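Local coordinates for protein XRE family transcriptional regulator (Pseudomonas putida, PDB 6F8H) that serves as the antitoxin GraA, a HigA-type helix-turn-helix protein that probably binds operator DNA and counteracts its partner toxin GraT, at residues A[20-23]-A[24-28]; A[42-45]-A[46-50]; A[85-88]-A[89-93]. One frame throughout, in Å; residues are numbered along the deposited sequence.

Interaction 1 (A[20-23]-A[24-28]); sequences ILRE and EFQKE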
# COMPACT_ATOMS: atom_id res chain seq x y z
N ILE A 20 4.30 -14.67 4.37
CA ILE A 20 5.69 -14.44 4.79
C ILE A 20 5.79 -14.45 6.32
O ILE A 20 6.68 -15.09 6.89
CB ILE A 20 6.23 -13.11 4.24
CG1 ILE A 20 6.21 -13.12 2.71
CG2 ILE A 20 7.65 -12.83 4.75
CD1 ILE A 20 6.94 -14.30 2.11
N LEU A 21 4.86 -13.76 6.99
CA LEU A 21 4.90 -13.71 8.45
C LEU A 21 4.84 -15.13 9.00
O LEU A 21 5.62 -15.50 9.88
CB LEU A 21 3.75 -12.85 9.01
CG LEU A 21 3.71 -12.69 10.53
CD1 LEU A 21 5.05 -12.16 11.04
CD2 LEU A 21 2.57 -11.75 10.94
N ARG A 22 3.94 -15.93 8.45
CA ARG A 22 3.74 -17.29 8.91
C ARG A 22 4.87 -18.25 8.51
O ARG A 22 5.41 -18.97 9.36
CB ARG A 22 2.40 -17.81 8.38
CG ARG A 22 1.90 -19.07 9.05
CD ARG A 22 0.63 -19.58 8.36
NE ARG A 22 0.89 -19.92 6.97
CZ ARG A 22 0.43 -19.23 5.93
NH1 ARG A 22 -0.30 -18.15 6.13
NH2 ARG A 22 0.72 -19.62 4.69
N GLU A 23 5.25 -18.25 7.24
CA GLU A 23 6.17 -19.28 6.72
C GLU A 23 7.63 -19.01 7.08
O GLU A 23 8.38 -19.94 7.31
CB GLU A 23 6.06 -19.42 5.21
CG GLU A 23 4.76 -19.98 4.71
CD GLU A 23 4.54 -21.42 5.15
OE1 GLU A 23 5.53 -22.14 5.41
OE2 GLU A 23 3.36 -21.83 5.24
N GLU A 24 8.02 -17.73 7.13
CA GLU A 24 9.42 -17.39 7.33
C GLU A 24 9.72 -16.98 8.77
O GLU A 24 10.77 -17.32 9.30
CB GLU A 24 9.84 -16.28 6.37
CG GLU A 24 9.57 -16.62 4.91
CD GLU A 24 10.44 -15.83 3.96
OE1 GLU A 24 11.40 -15.19 4.44
OE2 GLU A 24 10.18 -15.84 2.73
N PHE A 25 8.81 -16.24 9.40
CA PHE A 25 9.07 -15.78 10.76
C PHE A 25 8.50 -16.72 11.81
O PHE A 25 9.23 -17.19 12.67
CB PHE A 25 8.52 -14.36 10.95
CG PHE A 25 9.30 -13.34 10.22
CD1 PHE A 25 9.05 -13.08 8.89
CD2 PHE A 25 10.35 -12.67 10.84
CE1 PHE A 25 9.81 -12.14 8.19
CE2 PHE A 25 11.11 -11.75 10.15
CZ PHE A 25 10.84 -11.48 8.82
N GLN A 26 7.20 -17.02 11.71
CA GLN A 26 6.56 -17.86 12.71
C GLN A 26 7.07 -19.30 12.76
O GLN A 26 7.42 -19.80 13.84
CB GLN A 26 5.04 -17.89 12.51
CG GLN A 26 4.36 -18.58 13.67
CD GLN A 26 2.85 -18.57 13.56
OE1 GLN A 26 2.29 -18.53 12.47
NE2 GLN A 26 2.19 -18.58 14.71
N LYS A 27 7.09 -19.96 11.61
CA LYS A 27 7.43 -21.39 11.54
C LYS A 27 8.78 -21.66 12.18
O LYS A 27 8.99 -22.70 12.81
CB LYS A 27 7.42 -21.88 10.09
CG LYS A 27 8.04 -23.27 9.86
CD LYS A 27 8.30 -23.51 8.37
CE LYS A 27 8.89 -24.90 8.10
NZ LYS A 27 10.36 -24.85 7.85
N GLU A 28 9.69 -20.71 12.03
CA GLU A 28 11.01 -20.80 12.61
C GLU A 28 11.05 -20.39 14.09
O GLU A 28 11.29 -21.23 14.96
CB GLU A 28 11.98 -19.94 11.81
CG GLU A 28 13.26 -19.65 12.54
CD GLU A 28 14.08 -18.57 11.87
OE1 GLU A 28 13.55 -17.90 10.94
OE2 GLU A 28 15.25 -18.39 12.28
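Ile-20 and Glu-24 lie side by side on one flank of helix 17-29, their side chains running in the same direction. Glu-24 OE2 rests 3.6 Å from Ile-20 CD1, a grazing contact with a methyl and not a polar bond. The other branch of the isoleucine, CG2, is trans to its backbone nitrogen and leans on Phe-25, whose CE1 lies 4.1 Å away. In the ring plane itself, at the edge, stands the carbonyl oxygen of Ile-20. With chi1 of -71°, the phenylalanine swings its ring back beside its own nitrogen, while the Leu-21 side chain crosses that of Phe-25 at about a right angle and sets CD1 4.1 Å from Phe-25 CB. On another flank, Gln-26 OE1 comes within 3.5 Å of Arg-22 CG; the amide NE2 is held by the carbonyl of Phe-31. The guanidinium of Arg-22 pairs with Glu-53 in a salt bridge and also reaches the carbonyl of Leu-51; a long, weak bond links it to Glu-23.

The apolar side of helix 17-29 meets helices 44-51, 59-69 and 73-99. Its backbone widens here: Gln-26 N donates to Leu-21 O at 2.9 Å and Lys-27 N to Arg-22 O at 3.0 Å, both five residues back, which marks a pi-type turn in the first helix of the helix-turn-helix fold.

Interaction 2 (A[42-45]-A[46-50]); sequences VATP and TVNNI
Two carboxamides, those of Asn-48 and Asn-49, each have a backbone carbonyl oxygen from the preceding turn standing over one face. Thr-44 O lies 3.6 Å from Asn-48 CG, almost straight above the amide, and Pro-45 O sits 3.4 Å from Asn-49 CG in the same manner. On the Thr-44 side of the Asn-48 amide there is also a methyl, Thr-44 CG2, at 3.8 Å from Asn-48 ND2; chi1 of -49° puts OG1 beside the threonine nitrogen and leaves the methyl trans to it. The same two oxygens accept regular helical bonds, from Asn-48 N to Thr-44 O at 2.8 Å and from Asn-49 N to Pro-45 O at 2.9 Å. Ala-43 takes the N-cap position, its carbonyl receiving a weak bond from Thr-46 N. Pro-45, lacking an N-H, costs the helix nothing in its first turn.

Before the cap, Val-42 turns CG2 inward to meet Val-47 CG2 at 3.8 Å, the two side chains at about a right angle. Val-47 then packs on Leu-36 and Ala-37, while Val-42, Thr-46 and Ile-50 reach Met-61, so helix 44-51, in the usual place of a recognition helix, is wedged between helices 33-40 and 59-69.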
# COMPACT_ATOMS: atom_id res chain seq x y z
N VAL A 42 -0.43 -4.89 19.93
CA VAL A 42 -1.75 -4.91 19.29
C VAL A 42 -2.60 -6.06 19.84
O VAL A 42 -2.12 -6.89 20.61
CB VAL A 42 -1.67 -5.08 17.73
CG1 VAL A 42 -0.75 -4.04 17.12
CG2 VAL A 42 -1.22 -6.50 17.34
N ALA A 43 -3.86 -6.09 19.42
CA ALA A 43 -4.79 -7.12 19.86
C ALA A 43 -4.54 -8.41 19.09
O ALA A 43 -4.21 -8.36 17.92
CB ALA A 43 -6.24 -6.65 19.65
N THR A 44 -4.70 -9.55 19.76
CA THR A 44 -4.47 -10.82 19.10
C THR A 44 -5.29 -11.03 17.81
O THR A 44 -4.74 -11.55 16.84
CB THR A 44 -4.71 -12.00 20.07
OG1 THR A 44 -4.01 -11.75 21.29
CG2 THR A 44 -4.21 -13.32 19.48
N PRO A 45 -6.59 -10.64 17.80
CA PRO A 45 -7.37 -10.84 16.57
C PRO A 45 -6.78 -10.19 15.32
O PRO A 45 -6.90 -10.75 14.24
CB PRO A 45 -8.72 -10.20 16.91
CG PRO A 45 -8.87 -10.47 18.35
CD PRO A 45 -7.47 -10.24 18.91
N THR A 46 -6.15 -9.02 15.49
CA THR A 46 -5.46 -8.36 14.39
C THR A 46 -4.38 -9.27 13.80
O THR A 46 -4.33 -9.49 12.59
CB THR A 46 -4.82 -7.03 14.84
OG1 THR A 46 -5.76 -6.24 15.57
CG2 THR A 46 -4.36 -6.26 13.63
N VAL A 47 -3.53 -9.81 14.67
CA VAL A 47 -2.49 -10.75 14.25
C VAL A 47 -3.11 -11.99 13.62
O VAL A 47 -2.65 -12.44 12.57
CB VAL A 47 -1.58 -11.18 15.42
CG1 VAL A 47 -0.56 -12.21 14.95
CG2 VAL A 47 -0.88 -9.99 16.01
N ASN A 48 -4.17 -12.51 14.24
CA ASN A 48 -4.87 -13.68 13.71
C ASN A 48 -5.32 -13.46 12.28
O ASN A 48 -5.14 -14.32 11.44
CB ASN A 48 -6.09 -14.04 14.58
CG ASN A 48 -5.70 -14.83 15.82
OD1 ASN A 48 -4.64 -15.44 15.87
ND2 ASN A 48 -6.57 -14.81 16.83
N ASN A 49 -5.91 -12.29 12.01
CA ASN A 49 -6.33 -11.93 10.66
C ASN A 49 -5.20 -11.93 9.63
O ASN A 49 -5.36 -12.37 8.48
CB ASN A 49 -6.98 -10.56 10.65
CG ASN A 49 -8.37 -10.58 11.23
OD1 ASN A 49 -8.94 -11.64 11.48
ND2 ASN A 49 -8.92 -9.39 11.44
N ILE A 50 -4.04 -11.42 10.03
CA ILE A 50 -2.96 -11.29 9.07
C ILE A 50 -2.36 -12.68 8.78
O ILE A 50 -2.15 -13.04 7.61
CB ILE A 50 -1.91 -10.28 9.56
CG1 ILE A 50 -2.54 -8.87 9.49
CG2 ILE A 50 -0.63 -10.37 8.71
CD1 ILE A 50 -1.83 -7.77 10.23

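Interaction 3 (A[85-88]-A[89-93]); sequences LRTA and EQQHG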
# COMPACT_ATOMS: atom_id res chain seq x y z
N LEU A 85 -1.57 -5.42 -5.87
CA LEU A 85 -1.44 -5.18 -7.30
C LEU A 85 -1.68 -6.47 -8.09
O LEU A 85 -2.49 -6.51 -9.02
CB LEU A 85 -0.07 -4.60 -7.61
CG LEU A 85 0.25 -4.31 -9.07
CD1 LEU A 85 -0.71 -3.27 -9.62
CD2 LEU A 85 1.70 -3.83 -9.25
N ARG A 86 -0.97 -7.51 -7.70
CA ARG A 86 -1.12 -8.80 -8.37
C ARG A 86 -2.59 -9.24 -8.33
O ARG A 86 -3.12 -9.75 -9.32
CB ARG A 86 -0.20 -9.84 -7.71
CG ARG A 86 -0.13 -11.18 -8.44
CD ARG A 86 0.66 -11.08 -9.74
NE ARG A 86 0.06 -11.92 -10.76
CZ ARG A 86 -0.48 -11.47 -11.89
NH1 ARG A 86 -0.47 -10.17 -12.15
NH2 ARG A 86 -1.02 -12.31 -12.76
N THR A 87 -3.26 -8.98 -7.21
CA THR A 87 -4.66 -9.33 -7.07
C THR A 87 -5.55 -8.51 -8.01
O THR A 87 -6.40 -9.07 -8.71
CB THR A 87 -5.13 -9.15 -5.61
OG1 THR A 87 -4.40 -10.04 -4.77
CG2 THR A 87 -6.62 -9.47 -5.48
N ALA A 88 -5.35 -7.19 -8.03
CA ALA A 88 -6.10 -6.30 -8.91
C ALA A 88 -5.92 -6.69 -10.38
O ALA A 88 -6.86 -6.59 -11.18
CB ALA A 88 -5.67 -4.84 -8.68
N GLU A 89 -4.72 -7.13 -10.73
CA GLU A 89 -4.44 -7.58 -12.09
C GLU A 89 -5.22 -8.85 -12.37
O GLU A 89 -5.89 -8.97 -13.40
CB GLU A 89 -2.96 -7.84 -12.29
CG GLU A 89 -2.06 -6.62 -12.31
CD GLU A 89 -0.60 -7.01 -12.54
OE1 GLU A 89 -0.07 -7.81 -11.74
OE2 GLU A 89 0.01 -6.53 -13.51
N GLN A 90 -5.13 -9.80 -11.44
CA GLN A 90 -5.79 -11.09 -11.64
C GLN A 90 -7.29 -10.90 -11.75
O GLN A 90 -7.92 -11.46 -12.65
CB GLN A 90 -5.44 -12.06 -10.50
CG GLN A 90 -4.10 -12.79 -10.70
CD GLN A 90 -3.84 -13.84 -9.64
OE1 GLN A 90 -4.45 -13.81 -8.56
NE2 GLN A 90 -2.94 -14.78 -9.93
N GLN A 91 -7.85 -10.08 -10.87
CA GLN A 91 -9.28 -9.90 -10.80
C GLN A 91 -9.81 -8.97 -11.89
O GLN A 91 -10.78 -9.30 -12.57
CB GLN A 91 -9.68 -9.37 -9.41
CG GLN A 91 -9.44 -10.40 -8.30
CD GLN A 91 -9.92 -9.94 -6.93
OE1 GLN A 91 -10.30 -8.78 -6.74
NE2 GLN A 91 -9.90 -10.86 -5.96
N HIS A 92 -9.15 -7.83 -12.09
CA HIS A 92 -9.69 -6.76 -12.94
C HIS A 92 -8.79 -6.36 -14.11
O HIS A 92 -9.12 -5.44 -14.86
CB HIS A 92 -9.96 -5.52 -12.10
CG HIS A 92 -10.97 -5.73 -11.02
ND1 HIS A 92 -12.31 -5.93 -11.27
CD2 HIS A 92 -10.84 -5.75 -9.67
CE1 HIS A 92 -12.96 -6.08 -10.13
NE2 HIS A 92 -12.09 -5.97 -9.14
N GLY A 93 -7.66 -7.04 -14.26
CA GLY A 93 -6.65 -6.66 -15.24
C GLY A 93 -7.13 -6.48 -16.67
O GLY A 93 -6.78 -5.49 -17.33
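Arg-86 and Glu-89 form a salt bridge one turn apart on helix 73-99. The modelled separation of NH1 from OE1, 2.4 Å, is too short to be trusted in detail, and the N-H is bent at 122°, but the pairing of opposite charges is plain. The carboxylate carbon comes to the edge of the guanidinium, near its plane, while the carboxylate itself is turned almost perpendicular, 86° between the two planes. Arg-86 gets there by kinking at chi2 and chi3, which carries the guanidinium forward along the helix, beside Glu-89 and Gln-90. Its NE is bonded to the carbonyl of Met-12, so the N-terminal arm helps fix the rotation of the group. Over one guanidinium face lies Gln-90 CG, offset toward the rim and 3.7 Å from Arg-86 NH2.

The backbone below is ordinary alpha helix: Glu-89 N donates to Leu-85 O at 2.9 Å, and Gln-91 N to Thr-87 O at 2.8 Å. The i to i+3 spacing puts the two charges on the same side of helix 73-99, the longest of this all-helical chain. One side of it serves the dimer: Ala-88 and Glu-89 pack on Leu-63 of the second subunit, and His-92 on Asp-60 of that subunit.

Elsewhere around the helix, Thr-87 and Gln-91 run alongside each other. The threonine methyl CG2, trans to its backbone nitrogen, meets Gln-91 NE2 at 3.6 Å, whereas OG1 turns back to the carbonyl of Phe-83. Next to this pair, Pro-14 touches the side chains of Arg-86, Thr-87 and Gln-90. His-92 brings CB within 3.4 Å of Ala-88 O, the acceptor of its own N-H.

Overall arrangement
The three contacts follow one another along the chain, each local to a single helix: interaction 1 on helix 17-29, interaction 2 at the start of helix 44-51, and interaction 3 within helix 73-99. Interactions 1 and 2 both belong to the helix-turn-helix region; their centres are about 15 Å apart and they touch directly, Leu-21 CD2 meeting Ile-50 CG2 at 4.1 Å. Interaction 3 lies beyond the chain's centre, its centre about 25 Å from that of interaction 1 and 26 Å from that of interaction 2. The compact head, probably the DNA-binding part, is thereby separated from the helical stretch that packs on the second subunit.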